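Local structure of amino acid ABC superfamily ATP binding cassette transporter, binding protein (4H5F) at residues Phe25-Leu30 with Ala236-Val241; Ser120-Asn125 with Glu140-Ala145; Ile103-His108 with Ala188-Lys193. The protein probably captures amino acids outside the cell for an ABC importer, and here holds a bound arginine. All coordinates share one frame; numbering follows the deposited sequence. Where two conformers were deposited one is given.

Interaction 1. Residues Phe25-Leu30 with Ala236-Val241; sequences FEFQSL and ASLTEV. With ARG (arginine), chain U.
Ser-29 turns its OG away from its own backbone N (chi1 -153°), and this carries the hydroxyl onto the carbonyl of Thr-239; Phe-27, by contrast, has its CG wedged between backbone N and carbonyl carbon (chi1 64°), which brings the edge of its ring to Leu-238. The Ser-29 OG to Thr-239 O hydrogen bond is short, 2.7 Å, and the donor sits tilted 28° from the carbonyl plane. Serine suits the place because its small hydroxyl can serve a backbone carbonyl that belongs to no regular helix or strand. The Phe-27 ring receives Leu-238 at its edge, with CZ 3.9 Å from Leu-238 CB. Glu-240 passes the same ring obliquely on its aliphatic part, its CG 4.0 Å from Phe-27 CD2. The strand 27-29 pairs with 36-38 in a two-stranded antiparallel sheet, and the C-terminal tail that follows helix 227-237 runs at about a right angle to it. Just upstream, Phe-25 and Glu-26 form a classic beta bulge opposite Tyr-22. From the bulge Glu-26 reaches the other way, toward the ligand: OE2 accepts a 2.9 Å hydrogen bond from NH2 of the bound arginine, so its carboxylate probably complements the guanidinium charge; Asp-171 is another hydrogen-bonding partner of the ligand. Backbone oxygen is used again at Gln-28, whose O receives a CA-H...O contact from Glu-240 CA at 3.6 Å. At the exposed end Leu-30 CD2 lies 3.2 Å from Thr-239 OG1 and 4.1 Å from CG2 of the poorly ordered Val-241.

Interaction 2. Residues Ser120-Asn125 with Glu140-Ala145; sequences SLESAN and EQLPKA
Glu-122 and Ala-145 bring the two backbones closest, their CA atoms 4.4 Å apart, where two type I beta turns meet. One turn runs from Leu-121 to Ala-124 at the end of helix 118-121, the other from Leu-142 to Ala-145 just beyond helix 133-141. Each is closed by its own hydrogen bond, Ala-124 N to Leu-121 O and Ala-145 N to Leu-142 O. Between the turns the polar backbone touches through a carbon: Ala-145 CA lies 3.4 Å from Glu-122 O, with an angle of 153° at the hydrogen, a fairly straight CA-H...O contact. The side chain that links the turns is Leu-142, whose two methyls meet successive residues of the first segment. CD1 meets Leu-121 CD1 at 3.8 Å, the two leucines crossing at about a right angle, while CD2 lies 3.6 Å from Glu-122 CG. Beyond that methylene the Glu-122 chain stays extended (chi2 168°), and OE2 remains 4.2 Å from Leu-142 CD2. Glutamate therefore suits this position, lending its aliphatic stem to the contact while its charged end stays on the exposed surface. The methyl of Ala-145 is small enough to sit 4.0 Å from Leu-121 O. Leu-121, Leu-142 and Ala-145 all rest on Ile-126 of strand 125-129, so the two turns pack together where the chain enters the parallel neighbours 125-129 and 146-150. Between the segments themselves the contact is van der Waals, through leucine methyls and one methylene, with one CA-H...O contact; a hydrogen bond, Gln-146 NE2 to Ser-123 O, follows just beyond.

Interaction 3. Residues Ile103-His108 with Ala188-Lys193; sequences ISFLVH and ATVSLK. Unlike the reference sequence in segment 103-108: His-108 (reference Arg).
Phe-105 faces Ala-188 from the strand 103-108, which in the mixed five-stranded sheet of this periplasmic-binding-protein-type fold lies between strands 167-171 and 185-187; the facing segment 188-193 continues from strand 185-187 as a loop. Phe-105 CB begins the contact, 4.1 Å from Ala-188 CB. With CG anti to the carbonyl carbon (chi1 -68°), the ring is carried along the loop, and CD2 comes 3.9 Å from Val-190 CG1, the two side chains crossing at a slant, with Val-190 O also near the ring plane at that edge. At the tip, CZ lies 4.2 Å from Leu-192 CD1, again at the ring's edge. The ring also stacks with His-169 of the neighbouring strand and touches Leu-121, so a large flat aromatic fits between sheet, loop and helix. Alanine suits position 188: its methyl meets Phe-105 CB and Val-107 CG1 with the backbones close enough to bond. There Ala-188 N donates to Phe-105 O, a 2.8 Å bond that is nearly linear, 172° at the hydrogen. Past it the loop leaves the strand, and bridging waters take over. One water accepts from Phe-105 N and donates to the carbonyls of both Ala-188 and Val-190; the other accepts from Leu-192 N and donates to Ile-103 O, 2.6 Å from that oxygen.

Interactions 2 and 3 are neighbours in one lobe, their centres about 12 Å apart, whereas interaction 1 lies about 31 Å from interaction 2 and 23 Å from interaction 3, centre to centre. The pairings are nested along the chain: 25-30 with 236-241 encloses 103-108 with 188-193, which encloses 120-125 with 140-145. Interactions 2 and 3 share the five-stranded sheet and its helices: Leu-121 packs on Phe-105 and Val-190, and Gln-141 NE2 probably hydrogen-bonds to Lys-193 O. Interaction 1 joins the C-terminal tail to the small 27-29/36-38 sheet. The bound arginine, its nearest atom about 6 Å from the Ile-103 side chain, lies between that region and the five-stranded-sheet lobe, consistent with this two-lobed family.

Interaction 1. Residues Phe25-Leu30 with Ala236-Val241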
ATOM      1  N   PHE A  25      -2.465  -3.109  -5.087  1.00 17.85           N
ATOM      2  CA  PHE A  25      -1.116  -3.367  -4.590  1.00 16.80           C
ATOM      3  C   PHE A  25      -0.959  -4.797  -4.040  1.00 20.11           C
ATOM      4  O   PHE A  25      -0.100  -5.558  -4.504  1.00 17.73           O
ATOM      5  CB  PHE A  25      -0.714  -2.328  -3.527  1.00 15.35           C
ATOM      6  CG  PHE A  25      -0.582  -0.942  -4.064  1.00 15.51           C
ATOM      7  CD1 PHE A  25       0.574  -0.543  -4.708  1.00 16.00           C
ATOM      8  CD2 PHE A  25      -1.621  -0.038  -3.931  1.00 16.47           C
ATOM      9  CE1 PHE A  25       0.683   0.736  -5.209  1.00 20.34           C
ATOM     10  CE2 PHE A  25      -1.518   1.236  -4.417  1.00 20.83           C
ATOM     11  CZ  PHE A  25      -0.366   1.629  -5.067  1.00 20.90           C
ATOM     12  N   GLU A  26      -1.763  -5.154  -3.040  1.00 15.63           N
ATOM     13  CA  GLU A  26      -1.740  -6.510  -2.491  1.00 18.61           C
ATOM     14  C   GLU A  26      -3.063  -6.868  -1.874  1.00 19.60           C
ATOM     15  O   GLU A  26      -3.668  -6.056  -1.183  1.00 16.17           O
ATOM     16  CB  GLU A  26      -0.630  -6.710  -1.455  1.00 21.62           C
ATOM     17  CG  GLU A  26      -0.593  -5.676  -0.349  1.00 21.22           C
ATOM     18  CD  GLU A  26       0.317  -4.537  -0.700  1.00 19.64           C
ATOM     19  OE1 GLU A  26       1.279  -4.767  -1.450  1.00 16.86           O
ATOM     20  OE2 GLU A  26       0.085  -3.406  -0.242  1.00 20.18           O
ATOM     21  N   PHE A  27      -3.504  -8.095  -2.122  1.00 19.03           N
ATOM     22  CA  PHE A  27      -4.830  -8.532  -1.709  1.00 16.39           C
ATOM     23  C   PHE A  27      -4.947 -10.032  -1.860  1.00 23.49           C
ATOM     24  O   PHE A  27      -4.046 -10.676  -2.378  1.00 22.82           O
ATOM     25  CB  PHE A  27      -5.951  -7.774  -2.468  1.00 19.11           C
ATOM     26  CG  PHE A  27      -5.985  -8.008  -3.974  1.00 21.70           C
ATOM     27  CD1 PHE A  27      -5.118  -7.342  -4.829  1.00 19.36           C
ATOM     28  CD2 PHE A  27      -6.929  -8.855  -4.536  1.00 22.51           C
ATOM     29  CE1 PHE A  27      -5.168  -7.533  -6.197  1.00 19.89           C
ATOM     30  CE2 PHE A  27      -6.970  -9.054  -5.908  1.00 23.73           C
ATOM     31  CZ  PHE A  27      -6.100  -8.391  -6.734  1.00 19.33           C
ATOM     32  N   GLN A  28      -6.051 -10.593  -1.390  1.00 25.72           N
ATOM     33  CA  GLN A  28      -6.247 -12.029  -1.455  1.00 30.88           C
ATOM     34  C   GLN A  28      -7.192 -12.450  -2.576  1.00 30.31           C
ATOM     35  O   GLN A  28      -8.203 -11.794  -2.820  1.00 27.45           O
ATOM     36  CB  GLN A  28      -6.743 -12.531  -0.114  1.00 33.13           C
ATOM     37  CG  GLN A  28      -5.716 -12.332   0.950  1.00 39.61           C
ATOM     38  CD  GLN A  28      -6.289 -12.510   2.306  1.00 48.24           C
ATOM     39  OE1 GLN A  28      -6.458 -11.544   3.048  1.00 55.32           O
ATOM     40  NE2 GLN A  28      -6.604 -13.749   2.650  1.00 50.43           N
ATOM     41  N   SER A  29      -6.846 -13.543  -3.256  1.00 35.46           N
ATOM     42  CA  SER A  29      -7.625 -14.013  -4.401  1.00 40.17           C
ATOM     43  C   SER A  29      -7.698 -15.542  -4.491  1.00 41.25           C
ATOM     44  O   SER A  29      -6.854 -16.253  -3.953  1.00 35.31           O
ATOM     45  CB  SER A  29      -7.059 -13.436  -5.708  1.00 41.01           C
ATOM     46  OG  SER A  29      -8.049 -13.327  -6.719  1.00 40.91           O
ATOM     47  N   LEU A  30      -8.738 -16.017  -5.171  1.00 50.04           N
ATOM     48  CA  LEU A  30      -8.914 -17.425  -5.520  1.00 57.32           C
ATOM     49  C   LEU A  30      -7.971 -17.797  -6.666  1.00 63.25           C
ATOM     50  O   LEU A  30      -8.292 -17.593  -7.836  1.00 64.87           O
ATOM     51  CB  LEU A  30     -10.365 -17.651  -5.961  1.00 57.72           C
ATOM     52  CG  LEU A  30     -10.956 -16.507  -6.815  1.00 58.73           C
ATOM     53  CD1 LEU A  30     -11.531 -16.991  -8.158  1.00 57.13           C
ATOM     54  CD2 LEU A  30     -11.992 -15.708  -6.034  1.00 59.67           C
ATOM     55  N   ALA A 236      -6.039  -5.312 -11.339  1.00 26.58           N
ATOM     56  CA  ALA A 236      -7.378  -4.735 -11.338  1.00 32.13           C
ATOM     57  C   ALA A 236      -8.354  -5.643 -12.061  1.00 39.07           C
ATOM     58  O   ALA A 236      -9.560  -5.496 -11.917  1.00 46.72           O
ATOM     59  CB  ALA A 236      -7.378  -3.346 -11.942  1.00 32.41           C
ATOM     60  N   SER A 237      -7.832  -6.584 -12.833  0.50 38.64           N
ATOM     61  CA  SER A 237      -8.672  -7.574 -13.492  0.50 38.97           C
ATOM     62  C   SER A 237      -9.128  -8.649 -12.510  0.50 40.24           C
ATOM     63  O   SER A 237     -10.173  -9.269 -12.696  0.50 41.45           O
ATOM     64  CB  SER A 237      -7.916  -8.220 -14.652  0.50 38.12           C
ATOM     65  OG  SER A 237      -7.421  -7.235 -15.540  0.50 37.83           O
ATOM     66  N   LEU A 238      -8.344  -8.862 -11.458  1.00 39.74           N
ATOM     67  CA  LEU A 238      -8.603  -9.947 -10.526  1.00 37.90           C
ATOM     68  C   LEU A 238      -9.682  -9.645  -9.492  1.00 42.93           C
ATOM     69  O   LEU A 238      -9.982  -8.482  -9.198  1.00 40.75           O
ATOM     70  CB  LEU A 238      -7.319 -10.376  -9.821  1.00 34.33           C
ATOM     71  CG  LEU A 238      -6.134 -10.711 -10.720  1.00 35.02           C
ATOM     72  CD1 LEU A 238      -5.027 -11.349  -9.909  1.00 36.23           C
ATOM     73  CD2 LEU A 238      -6.565 -11.616 -11.852  1.00 36.04           C
ATOM     74  N   THR A 239     -10.222 -10.737  -8.941  1.00 48.93           N
ATOM     75  CA  THR A 239     -11.349 -10.747  -8.004  1.00 51.48           C
ATOM     76  C   THR A 239     -10.889 -10.874  -6.542  1.00 51.48           C
ATOM     77  O   THR A 239     -10.234 -11.851  -6.174  1.00 51.12           O
ATOM     78  CB  THR A 239     -12.301 -11.943  -8.302  1.00 63.97           C
ATOM     79  OG1 THR A 239     -11.655 -13.178  -7.962  1.00 67.80           O
ATOM     80  CG2 THR A 239     -12.691 -11.986  -9.768  1.00 61.34           C
ATOM     81  N   GLU A 240     -11.254  -9.899  -5.712  1.00 53.60           N
ATOM     82  CA  GLU A 240     -10.884  -9.906  -4.297  1.00 57.22           C
ATOM     83  C   GLU A 240     -11.663 -10.978  -3.514  1.00 65.54           C
ATOM     84  O   GLU A 240     -12.607 -11.574  -4.033  1.00 68.97           O
ATOM     85  CB  GLU A 240     -11.090  -8.513  -3.694  1.00 54.07           C
ATOM     86  CG  GLU A 240     -10.263  -8.242  -2.457  1.00 52.98           C
ATOM     87  CD  GLU A 240     -10.042  -6.766  -2.219  1.00 53.66           C
ATOM     88  OE1 GLU A 240      -9.401  -6.418  -1.195  1.00 50.93           O
ATOM     89  OE2 GLU A 240     -10.505  -5.963  -3.065  1.00 56.11           O
ATOM     90  N   VAL A 241     -11.255 -11.234  -2.275  1.00 69.04           N
ATOM     91  CA  VAL A 241     -11.879 -12.279  -1.461  1.00 70.18           C
ATOM     92  C   VAL A 241     -12.281 -11.762  -0.079  1.00 71.20           C
ATOM     93  O   VAL A 241     -11.817 -10.709   0.365  1.00 71.68           O
ATOM     94  CB  VAL A 241     -10.956 -13.522  -1.326  1.00 50.18           C
ATOM     95  CG1 VAL A 241     -10.675 -13.845   0.136  1.00 50.81           C
ATOM     96  CG2 VAL A 241     -11.559 -14.722  -2.046  1.00 50.88           C
TER
HETATM   97  N   ARG U 317       0.836   4.517   1.377  1.00 16.02           N
HETATM   98  CA  ARG U 317       0.384   4.570   2.754  1.00 19.57           C
HETATM   99  C   ARG U 317       1.546   4.529   3.724  1.00 16.98           C
HETATM  100  O   ARG U 317       1.384   4.830   4.899  1.00 16.76           O
HETATM  101  CB  ARG U 317      -0.606   3.436   3.054  1.00 17.13           C
HETATM  102  CG  ARG U 317      -0.147   2.057   2.611  1.00 18.39           C
HETATM  103  CD  ARG U 317      -1.049   0.963   3.208  1.00 16.53           C
HETATM  104  NE  ARG U 317      -0.741  -0.354   2.660  1.00 16.40           N
HETATM  105  CZ  ARG U 317      -1.459  -1.450   2.885  1.00 16.53           C
HETATM  106  NH1 ARG U 317      -2.537  -1.394   3.651  1.00 16.81           N
HETATM  107  NH2 ARG U 317      -1.100  -2.606   2.332  1.00 17.24           N
HETATM  108  OXT ARG U 317       2.676   4.204   3.375  1.00 17.17           O

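Interaction 2. Residues Ser120-Asn125 with Glu140-Ala145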
ATOM      1  N   SER A 120     -16.803  20.280   3.653  1.00 30.70           N
ATOM      2  CA  SER A 120     -17.748  19.161   3.671  1.00 29.49           C
ATOM      3  C   SER A 120     -17.268  17.981   4.531  1.00 29.19           C
ATOM      4  O   SER A 120     -18.066  17.343   5.221  1.00 32.42           O
ATOM      5  CB  SER A 120     -17.999  18.678   2.237  1.00 28.74           C
ATOM      6  OG  SER A 120     -16.787  18.278   1.600  1.00 26.10           O
ATOM      7  N   LEU A 121     -15.966  17.698   4.484  1.00 27.50           N
ATOM      8  CA  LEU A 121     -15.368  16.608   5.259  1.00 26.37           C
ATOM      9  C   LEU A 121     -15.282  16.902   6.747  1.00 29.04           C
ATOM     10  O   LEU A 121     -15.323  15.978   7.549  1.00 30.47           O
ATOM     11  CB  LEU A 121     -13.956  16.296   4.760  1.00 24.12           C
ATOM     12  CG  LEU A 121     -13.731  15.695   3.376  1.00 24.79           C
ATOM     13  CD1 LEU A 121     -12.241  15.589   3.110  1.00 26.22           C
ATOM     14  CD2 LEU A 121     -14.391  14.353   3.294  1.00 23.31           C
ATOM     15  N   GLU A 122     -15.140  18.180   7.113  1.00 30.16           N
ATOM     16  CA  GLU A 122     -14.905  18.581   8.512  1.00 28.54           C
ATOM     17  C   GLU A 122     -15.976  18.144   9.502  1.00 26.28           C
ATOM     18  O   GLU A 122     -15.693  17.976  10.689  1.00 28.61           O
ATOM     19  CB  GLU A 122     -14.716  20.090   8.622  1.00 35.47           C
ATOM     20  CG  GLU A 122     -13.409  20.573   8.035  1.00 46.49           C
ATOM     21  CD  GLU A 122     -13.362  22.078   7.891  1.00 54.51           C
ATOM     22  OE1 GLU A 122     -14.253  22.755   8.455  1.00 57.05           O
ATOM     23  OE2 GLU A 122     -12.435  22.580   7.209  1.00 56.91           O
ATOM     24  N   SER A 123     -17.203  17.964   9.026  0.50 24.46           N
ATOM     25  CA  SER A 123     -18.293  17.563   9.904  0.50 25.34           C
ATOM     26  C   SER A 123     -18.684  16.109   9.661  0.50 24.90           C
ATOM     27  O   SER A 123     -19.570  15.570  10.322  0.50 22.60           O
ATOM     28  CB  SER A 123     -19.496  18.488   9.724  0.50 27.17           C
ATOM     29  OG  SER A 123     -19.787  18.675   8.351  0.50 28.18           O
ATOM     30  N   ALA A 124     -17.999  15.482   8.715  1.00 23.75           N
ATOM     31  CA  ALA A 124     -18.237  14.085   8.394  1.00 25.68           C
ATOM     32  C   ALA A 124     -17.414  13.163   9.267  1.00 21.47           C
ATOM     33  O   ALA A 124     -16.419  13.561   9.861  1.00 21.44           O
ATOM     34  CB  ALA A 124     -17.899  13.827   6.959  1.00 24.67           C
ATOM     35  N   ASN A 125     -17.846  11.913   9.313  1.00 21.51           N
ATOM     36  CA  ASN A 125     -17.125  10.881   9.997  1.00 21.48           C
ATOM     37  C   ASN A 125     -16.152  10.210   9.039  1.00 21.50           C
ATOM     38  O   ASN A 125     -16.557   9.518   8.115  1.00 20.67           O
ATOM     39  CB  ASN A 125     -18.120   9.886  10.575  1.00 25.82           C
ATOM     40  CG  ASN A 125     -19.024  10.518  11.606  1.00 26.46           C
ATOM     41  OD1 ASN A 125     -18.563  10.951  12.660  1.00 27.31           O
ATOM     42  ND2 ASN A 125     -20.320  10.568  11.314  1.00 27.37           N
ATOM     43  N   GLU A 140      -3.499  16.000  10.551  1.00 28.59           N
ATOM     44  CA  GLU A 140      -2.779  17.261  10.348  1.00 29.59           C
ATOM     45  C   GLU A 140      -3.616  18.364   9.689  1.00 30.21           C
ATOM     46  O   GLU A 140      -3.609  19.509  10.138  1.00 31.02           O
ATOM     47  CB  GLU A 140      -1.500  17.016   9.538  1.00 31.33           C
ATOM     48  CG  GLU A 140      -0.415  16.278  10.317  1.00 40.98           C
ATOM     49  CD  GLU A 140       0.807  15.888   9.473  1.00 50.85           C
ATOM     50  OE1 GLU A 140       0.850  16.202   8.258  1.00 54.26           O
ATOM     51  OE2 GLU A 140       1.732  15.259  10.039  1.00 54.72           O
ATOM     52  N   GLN A 141      -4.345  18.021   8.636  1.00 28.62           N
ATOM     53  CA  GLN A 141      -5.064  19.028   7.872  1.00 28.39           C
ATOM     54  C   GLN A 141      -6.531  19.207   8.265  1.00 30.48           C
ATOM     55  O   GLN A 141      -7.104  20.274   8.062  1.00 29.31           O
ATOM     56  CB  GLN A 141      -4.943  18.729   6.384  1.00 26.62           C
ATOM     57  CG  GLN A 141      -3.515  18.638   5.925  1.00 22.73           C
ATOM     58  CD  GLN A 141      -3.411  18.275   4.488  1.00 25.82           C
ATOM     59  OE1 GLN A 141      -4.158  18.782   3.660  1.00 32.14           O
ATOM     60  NE2 GLN A 141      -2.485  17.384   4.170  1.00 27.16           N
ATOM     61  N   LEU A 142      -7.139  18.167   8.825  1.00 31.06           N
ATOM     62  CA  LEU A 142      -8.526  18.263   9.271  1.00 31.52           C
ATOM     63  C   LEU A 142      -8.680  17.856  10.743  1.00 32.82           C
ATOM     64  O   LEU A 142      -9.428  16.932  11.046  1.00 33.38           O
ATOM     65  CB  LEU A 142      -9.423  17.377   8.398  1.00 30.55           C
ATOM     66  CG  LEU A 142      -9.574  17.717   6.914  1.00 30.55           C
ATOM     67  CD1 LEU A 142     -10.178  16.548   6.164  1.00 30.12           C
ATOM     68  CD2 LEU A 142     -10.440  18.952   6.751  1.00 30.70           C
ATOM     69  N   PRO A 143      -7.994  18.557  11.664  1.00 34.97           N
ATOM     70  CA  PRO A 143      -7.950  18.153  13.083  1.00 40.64           C
ATOM     71  C   PRO A 143      -9.290  18.191  13.848  1.00 43.44           C
ATOM     72  O   PRO A 143      -9.376  17.620  14.945  1.00 44.57           O
ATOM     73  CB  PRO A 143      -6.973  19.159  13.692  1.00 39.14           C
ATOM     74  CG  PRO A 143      -7.119  20.371  12.822  1.00 36.70           C
ATOM     75  CD  PRO A 143      -7.297  19.835  11.439  1.00 34.51           C
ATOM     76  N   LYS A 144     -10.300  18.845  13.277  1.00 45.71           N
ATOM     77  CA  LYS A 144     -11.636  18.931  13.873  1.00 46.48           C
ATOM     78  C   LYS A 144     -12.658  17.996  13.202  1.00 44.10           C
ATOM     79  O   LYS A 144     -13.824  17.942  13.603  1.00 43.60           O
ATOM     80  CB  LYS A 144     -12.137  20.385  13.872  1.00 48.66           C
ATOM     81  CG  LYS A 144     -12.015  21.096  15.230  1.00 51.87           C
ATOM     82  CD  LYS A 144     -10.577  21.101  15.770  1.00 51.41           C
ATOM     83  CE  LYS A 144     -10.526  21.409  17.269  1.00 48.68           C
ATOM     84  NZ  LYS A 144      -9.147  21.277  17.797  1.00 44.51           N
ATOM     85  N   ALA A 145     -12.213  17.271  12.176  1.00 38.21           N
ATOM     86  CA  ALA A 145     -12.978  16.171  11.598  1.00 31.95           C
ATOM     87  C   ALA A 145     -12.923  14.980  12.553  1.00 30.33           C
ATOM     88  O   ALA A 145     -11.929  14.776  13.248  1.00 29.44           O
ATOM     89  CB  ALA A 145     -12.415  15.785  10.243  1.00 28.28           C
TER

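Interaction 3. Residues Ile103-His108 with Ala188-Lys193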
ATOM      1  N   ILE A 103      -3.513  10.590  -3.206  1.00 19.23           N
ATOM      2  CA  ILE A 103      -4.266  10.041  -2.095  0.50 18.41           C
ATOM      3  C   ILE A 103      -5.652  10.657  -2.133  1.00 21.77           C
ATOM      4  O   ILE A 103      -5.802  11.871  -2.237  1.00 24.95           O
ATOM      5  CB  ILE A 103      -3.570  10.319  -0.763  0.50 20.29           C
ATOM      6  CG1 ILE A 103      -2.155   9.737  -0.798  0.50 20.45           C
ATOM      7  CG2 ILE A 103      -4.357   9.713   0.378  0.50 20.93           C
ATOM      8  CD1 ILE A 103      -1.279  10.184   0.316  0.50 20.23           C
ATOM      9  N   SER A 104      -6.670   9.806  -2.082  1.00 21.68           N
ATOM     10  CA  SER A 104      -8.037  10.285  -2.249  0.50 22.51           C
ATOM     11  C   SER A 104      -9.019   9.664  -1.263  1.00 22.51           C
ATOM     12  O   SER A 104      -8.638   8.847  -0.424  1.00 20.21           O
ATOM     13  CB  SER A 104      -8.507  10.112  -3.703  0.50 22.28           C
ATOM     14  OG  SER A 104      -8.159   8.852  -4.232  0.50 23.01           O
ATOM     15  N   PHE A 105     -10.278  10.102  -1.337  1.00 23.22           N
ATOM     16  CA  PHE A 105     -11.333   9.611  -0.457  1.00 24.38           C
ATOM     17  C   PHE A 105     -12.306   8.725  -1.218  1.00 27.98           C
ATOM     18  O   PHE A 105     -12.701   9.048  -2.345  1.00 25.45           O
ATOM     19  CB  PHE A 105     -12.117  10.768   0.164  1.00 22.25           C
ATOM     20  CG  PHE A 105     -11.320  11.583   1.146  1.00 22.93           C
ATOM     21  CD1 PHE A 105     -11.345  11.279   2.506  1.00 23.41           C
ATOM     22  CD2 PHE A 105     -10.553  12.651   0.713  1.00 20.61           C
ATOM     23  CE1 PHE A 105     -10.627  12.026   3.419  1.00 20.80           C
ATOM     24  CE2 PHE A 105      -9.816  13.402   1.616  1.00 22.28           C
ATOM     25  CZ  PHE A 105      -9.853  13.087   2.973  1.00 23.63           C
ATOM     26  N   LEU A 106     -12.684   7.611  -0.591  1.00 25.62           N
ATOM     27  CA  LEU A 106     -13.741   6.750  -1.102  1.00 22.82           C
ATOM     28  C   LEU A 106     -15.019   7.103  -0.360  1.00 22.62           C
ATOM     29  O   LEU A 106     -15.024   7.150   0.866  1.00 20.63           O
ATOM     30  CB  LEU A 106     -13.385   5.287  -0.862  1.00 19.11           C
ATOM     31  CG  LEU A 106     -14.345   4.253  -1.445  1.00 19.79           C
ATOM     32  CD1 LEU A 106     -14.219   4.210  -2.962  1.00 17.72           C
ATOM     33  CD2 LEU A 106     -14.087   2.901  -0.835  1.00 20.09           C
ATOM     34  N   VAL A 107     -16.090   7.369  -1.106  1.00 22.92           N
ATOM     35  CA  VAL A 107     -17.372   7.764  -0.526  1.00 18.65           C
ATOM     36  C   VAL A 107     -18.527   6.984  -1.149  1.00 22.37           C
ATOM     37  O   VAL A 107     -18.327   6.182  -2.051  1.00 18.56           O
ATOM     38  CB  VAL A 107     -17.625   9.294  -0.657  1.00 18.75           C
ATOM     39  CG1 VAL A 107     -16.520  10.073   0.033  1.00 18.65           C
ATOM     40  CG2 VAL A 107     -17.739   9.726  -2.126  1.00 18.52           C
ATOM     41  N   HIS A 108     -19.738   7.193  -0.652  1.00 19.23           N
ATOM     42  CA  HIS A 108     -20.897   6.599  -1.302  1.00 20.05           C
ATOM     43  C   HIS A 108     -21.120   7.353  -2.598  1.00 19.25           C
ATOM     44  O   HIS A 108     -20.823   8.536  -2.686  1.00 20.26           O
ATOM     45  CB  HIS A 108     -22.142   6.678  -0.411  1.00 19.95           C
ATOM     46  CG  HIS A 108     -22.236   5.588   0.617  1.00 22.89           C
ATOM     47  ND1 HIS A 108     -22.974   4.441   0.420  1.00 24.16           N
ATOM     48  CD2 HIS A 108     -21.702   5.481   1.857  1.00 22.75           C
ATOM     49  CE1 HIS A 108     -22.886   3.670   1.490  1.00 20.54           C
ATOM     50  NE2 HIS A 108     -22.118   4.279   2.375  1.00 23.02           N
ATOM     51  N   ALA A 188     -14.099  10.452  -4.346  1.00 21.89           N
ATOM     52  CA  ALA A 188     -14.505  11.848  -4.232  1.00 21.00           C
ATOM     53  C   ALA A 188     -13.571  12.775  -5.010  1.00 24.79           C
ATOM     54  O   ALA A 188     -12.456  12.398  -5.354  1.00 28.83           O
ATOM     55  CB  ALA A 188     -14.576  12.264  -2.767  1.00 18.83           C
ATOM     56  N   THR A 189     -14.023  13.996  -5.279  1.00 27.47           N
ATOM     57  CA  THR A 189     -13.193  14.971  -5.982  1.00 27.96           C
ATOM     58  C   THR A 189     -12.305  15.759  -4.998  1.00 27.19           C
ATOM     59  O   THR A 189     -11.246  16.255  -5.377  1.00 30.82           O
ATOM     60  CB  THR A 189     -14.048  15.905  -6.895  1.00 32.52           C
ATOM     61  OG1 THR A 189     -14.618  16.957  -6.121  1.00 39.20           O
ATOM     62  CG2 THR A 189     -15.180  15.137  -7.542  1.00 28.30           C
ATOM     63  N   VAL A 190     -12.728  15.843  -3.736  1.00 27.02           N
ATOM     64  CA  VAL A 190     -11.943  16.514  -2.696  1.00 27.27           C
ATOM     65  C   VAL A 190     -10.623  15.786  -2.503  1.00 30.76           C
ATOM     66  O   VAL A 190     -10.575  14.559  -2.557  1.00 32.52           O
ATOM     67  CB  VAL A 190     -12.708  16.607  -1.329  1.00 25.68           C
ATOM     68  CG1 VAL A 190     -13.099  15.223  -0.793  1.00 23.51           C
ATOM     69  CG2 VAL A 190     -11.891  17.365  -0.289  1.00 25.97           C
ATOM     70  N   SER A 191      -9.544  16.537  -2.305  1.00 31.79           N
ATOM     71  CA  SER A 191      -8.268  15.925  -1.958  1.00 33.08           C
ATOM     72  C   SER A 191      -7.500  16.818  -0.991  1.00 34.30           C
ATOM     73  O   SER A 191      -7.693  18.026  -0.987  1.00 34.51           O
ATOM     74  CB  SER A 191      -7.449  15.612  -3.210  1.00 36.28           C
ATOM     75  OG  SER A 191      -6.672  16.714  -3.617  1.00 42.29           O
ATOM     76  N   LEU A 192      -6.664  16.222  -0.141  1.00 34.62           N
ATOM     77  CA  LEU A 192      -5.814  17.001   0.759  1.00 34.06           C
ATOM     78  C   LEU A 192      -4.474  17.299   0.076  1.00 40.94           C
ATOM     79  O   LEU A 192      -4.166  16.721  -0.967  1.00 40.27           O
ATOM     80  CB  LEU A 192      -5.605  16.278   2.101  1.00 30.22           C
ATOM     81  CG  LEU A 192      -6.821  16.071   3.026  1.00 28.41           C
ATOM     82  CD1 LEU A 192      -6.460  15.263   4.260  1.00 22.97           C
ATOM     83  CD2 LEU A 192      -7.467  17.393   3.444  1.00 31.22           C
ATOM     84  N   LYS A 193      -3.694  18.213   0.656  1.00 48.20           N
ATOM     85  CA  LYS A 193      -2.374  18.568   0.130  1.00 56.32           C
ATOM     86  C   LYS A 193      -1.425  17.397   0.338  1.00 59.25           C
ATOM     87  O   LYS A 193      -1.301  16.889   1.449  1.00 51.64           O
ATOM     88  CB  LYS A 193      -1.836  19.826   0.832  1.00 64.34           C
ATOM     89  CG  LYS A 193      -0.772  20.623   0.055  1.00 69.16           C
ATOM     90  CD  LYS A 193      -0.647  22.060   0.595  1.00 71.83           C
ATOM     91  CE  LYS A 193       0.289  22.932  -0.248  1.00 71.46           C
ATOM     92  NZ  LYS A 193       1.731  22.727   0.088  1.00 71.06           N
TER
HETATM   93  O   HOH W   1      -6.475  13.447  -0.278  1.00 21.52           O
HETATM   94  O   HOH W   2     -10.662  12.194  -3.355  1.00 25.77           O